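Local coordinates for protein pseudouridine synthase (Pyrococcus abyssi, PDB 2AUS) that probably converts specific uridines in RNA to pseudouridine, as a Cbf5-type member of the TruB family of pseudouridine synthases, at residues L70-G78 / L89-V100. Numbering follows the deposited sequence.
Sequences LNLEKAGHG and LPVALERATRVV
Gly76 and Ala92 form the hydrogen-bonded pair of a short antiparallel hairpin, strand 75-77 against strand 89-93. Gly76 N gives a bond to Ala92 O (2.9 Å). Ala92 N returns one to Gly76 O (2.7 Å). Gly78 N to Pro90 O and Glu94 N to Lys74 O extend the pairing at both ends. Ala75-Leu93 and His77-Val91 are non-hydrogen-bonded pairs.

The carboxylate of Glu94 holds the loop 72-74 that leads into strand 75-77. Its OE1 accepts from Glu73 N (3.1 Å) and Lys74 N (2.9 Å), both from the same face, nearly 40° out of the carboxylate plane. A bend at chi2 (-82°) brings the group back to this backbone. Thr97 OG1 bonds locally to Glu94 O (2.7 Å).

Apolar side chains meet beside Leu93. Leu72 CD1 lies on Leu93 CD2 (3.6 Å), and the Leu70 and Leu93 side chains cross at about a right angle. Thr97 CG2 and Val100 CG1 pack directly on the backbone of Gly76, with Val100 CG1 3.7 Å from Gly76 O.

His77 NE2 bonds to Thr80 OG1. The hairpin belongs to the TruB-family N-terminal region. Strand 47-53 pairs with the other edge of strand 89-93 in a mixed sheet, while helix 59-69 packs on Ala75, His77 and Val91.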
# COMPACT_ATOMS: atom_id res chain seq x y z
N LEU A 70 8.05 16.88 6.01
CA LEU A 70 8.62 18.02 6.70
C LEU A 70 9.52 18.88 5.82
O LEU A 70 10.20 19.77 6.32
CB LEU A 70 9.38 17.55 7.95
CG LEU A 70 8.58 16.66 8.92
CD1 LEU A 70 9.46 16.28 10.11
CD2 LEU A 70 7.33 17.40 9.40
N ASN A 71 9.52 18.62 4.52
CA ASN A 71 10.33 19.41 3.59
C ASN A 71 11.77 19.51 4.08
O ASN A 71 12.33 20.60 4.19
CB ASN A 71 9.73 20.81 3.44
CG ASN A 71 8.46 20.81 2.60
OD1 ASN A 71 8.52 20.95 1.38
ND2 ASN A 71 7.31 20.64 3.24
N LEU A 72 12.37 18.36 4.38
CA LEU A 72 13.74 18.31 4.87
C LEU A 72 14.70 17.87 3.78
O LEU A 72 14.29 17.32 2.77
CB LEU A 72 13.84 17.31 6.03
CG LEU A 72 12.79 17.37 7.13
CD1 LEU A 72 13.07 16.26 8.13
CD2 LEU A 72 12.81 18.73 7.81
N GLU A 73 15.98 18.12 4.02
CA GLU A 73 17.03 17.74 3.08
C GLU A 73 17.63 16.42 3.55
O GLU A 73 17.93 15.54 2.74
CB GLU A 73 18.12 18.82 3.04
CG GLU A 73 17.67 20.12 2.40
CD GLU A 73 17.55 20.02 0.89
OE1 GLU A 73 17.14 18.95 0.40
OE2 GLU A 73 17.86 21.02 0.19
N LYS A 74 17.79 16.28 4.86
CA LYS A 74 18.38 15.08 5.46
C LYS A 74 17.59 14.54 6.64
O LYS A 74 16.90 15.29 7.34
CB LYS A 74 19.81 15.37 5.94
CG LYS A 74 20.76 15.86 4.87
CD LYS A 74 21.04 14.79 3.83
CE LYS A 74 21.96 15.30 2.72
NZ LYS A 74 22.25 14.22 1.73
N ALA A 75 17.71 13.24 6.87
CA ALA A 75 17.06 12.56 7.97
C ALA A 75 17.61 11.15 7.97
O ALA A 75 18.08 10.68 6.94
CB ALA A 75 15.55 12.52 7.77
N GLY A 76 17.57 10.48 9.12
CA GLY A 76 18.07 9.12 9.21
C GLY A 76 17.45 8.39 10.39
O GLY A 76 17.13 9.00 11.41
N HIS A 77 17.28 7.09 10.25
CA HIS A 77 16.68 6.32 11.33
C HIS A 77 17.71 5.57 12.16
O HIS A 77 18.82 5.30 11.71
CB HIS A 77 15.66 5.32 10.78
CG HIS A 77 16.26 4.23 9.95
ND1 HIS A 77 16.61 4.40 8.63
CD2 HIS A 77 16.60 2.95 10.27
CE1 HIS A 77 17.12 3.27 8.16
NE2 HIS A 77 17.13 2.38 9.14
N GLY A 78 17.31 5.24 13.38
CA GLY A 78 18.18 4.49 14.27
C GLY A 78 17.54 3.13 14.47
O GLY A 78 16.36 3.05 14.80
N LEU A 89 10.39 3.93 15.94
CA LEU A 89 11.42 4.14 14.93
C LEU A 89 11.96 5.55 15.08
O LEU A 89 11.39 6.51 14.55
CB LEU A 89 10.86 3.95 13.52
CG LEU A 89 11.92 4.13 12.44
CD1 LEU A 89 12.89 2.95 12.48
CD2 LEU A 89 11.27 4.23 11.07
N PRO A 90 13.07 5.71 15.83
CA PRO A 90 13.63 7.06 16.00
C PRO A 90 14.17 7.57 14.67
O PRO A 90 14.96 6.89 14.01
CB PRO A 90 14.74 6.84 17.02
CG PRO A 90 14.25 5.68 17.82
CD PRO A 90 13.72 4.76 16.73
N VAL A 91 13.75 8.75 14.27
CA VAL A 91 14.22 9.34 13.03
C VAL A 91 14.82 10.71 13.34
O VAL A 91 14.11 11.64 13.73
CB VAL A 91 13.06 9.51 12.01
CG1 VAL A 91 13.59 10.06 10.69
CG2 VAL A 91 12.38 8.17 11.76
N ALA A 92 16.14 10.81 13.20
CA ALA A 92 16.84 12.07 13.46
C ALA A 92 16.72 12.95 12.21
O ALA A 92 16.79 12.45 11.09
CB ALA A 92 18.31 11.79 13.80
N LEU A 93 16.55 14.25 12.42
CA LEU A 93 16.37 15.18 11.31
C LEU A 93 17.52 16.15 11.04
O LEU A 93 18.22 16.61 11.95
CB LEU A 93 15.11 16.02 11.54
CG LEU A 93 13.88 15.30 12.11
CD1 LEU A 93 12.81 16.32 12.43
CD2 LEU A 93 13.37 14.26 11.11
N GLU A 94 17.67 16.48 9.76
CA GLU A 94 18.66 17.44 9.29
C GLU A 94 20.02 17.35 9.99
O GLU A 94 20.73 16.35 9.88
CB GLU A 94 18.08 18.85 9.44
CG GLU A 94 16.71 19.02 8.79
CD GLU A 94 16.79 19.28 7.28
OE1 GLU A 94 17.60 18.62 6.59
OE2 GLU A 94 16.04 20.15 6.79
N ARG A 95 20.38 18.41 10.70
CA ARG A 95 21.65 18.51 11.40
C ARG A 95 21.87 17.46 12.50
O ARG A 95 23.01 17.18 12.88
CB ARG A 95 21.79 19.91 12.00
CG ARG A 95 21.91 21.01 10.97
CD ARG A 95 23.35 21.23 10.58
NE ARG A 95 24.17 21.46 11.77
CZ ARG A 95 25.49 21.67 11.74
NH1 ARG A 95 26.14 21.68 10.59
NH2 ARG A 95 26.15 21.86 12.88
N ALA A 96 20.78 16.89 13.01
CA ALA A 96 20.87 15.88 14.05
C ALA A 96 20.89 14.45 13.49
O ALA A 96 21.05 13.49 14.25
CB ALA A 96 19.70 16.03 15.00
N THR A 97 20.73 14.33 12.18
CA THR A 97 20.69 13.04 11.52
C THR A 97 21.60 11.96 12.09
O THR A 97 21.14 10.86 12.38
CB THR A 97 21.00 13.17 10.00
OG1 THR A 97 19.92 13.87 9.35
CG2 THR A 97 21.14 11.80 9.35
N ARG A 98 22.87 12.29 12.28
CA ARG A 98 23.83 11.31 12.78
C ARG A 98 23.72 10.99 14.28
O ARG A 98 24.44 10.11 14.77
CB ARG A 98 25.25 11.78 12.47
CG ARG A 98 25.50 12.14 11.01
CD ARG A 98 25.53 10.92 10.11
NE ARG A 98 25.75 11.26 8.69
CZ ARG A 98 26.77 11.98 8.23
NH1 ARG A 98 27.69 12.46 9.07
NH2 ARG A 98 26.88 12.24 6.93
N VAL A 99 22.85 11.67 15.01
CA VAL A 99 22.72 11.39 16.44
C VAL A 99 22.16 9.98 16.72
O VAL A 99 22.25 9.47 17.84
CB VAL A 99 21.84 12.45 17.17
CG1 VAL A 99 20.36 12.16 16.95
CG2 VAL A 99 22.18 12.48 18.64
N VAL A 100 21.60 9.34 15.69
CA VAL A 100 21.07 7.99 15.87
C VAL A 100 22.20 7.01 16.18
O VAL A 100 21.95 5.88 16.58
CB VAL A 100 20.29 7.49 14.62
CG1 VAL A 100 19.01 8.27 14.46
CG2 VAL A 100 21.15 7.61 13.38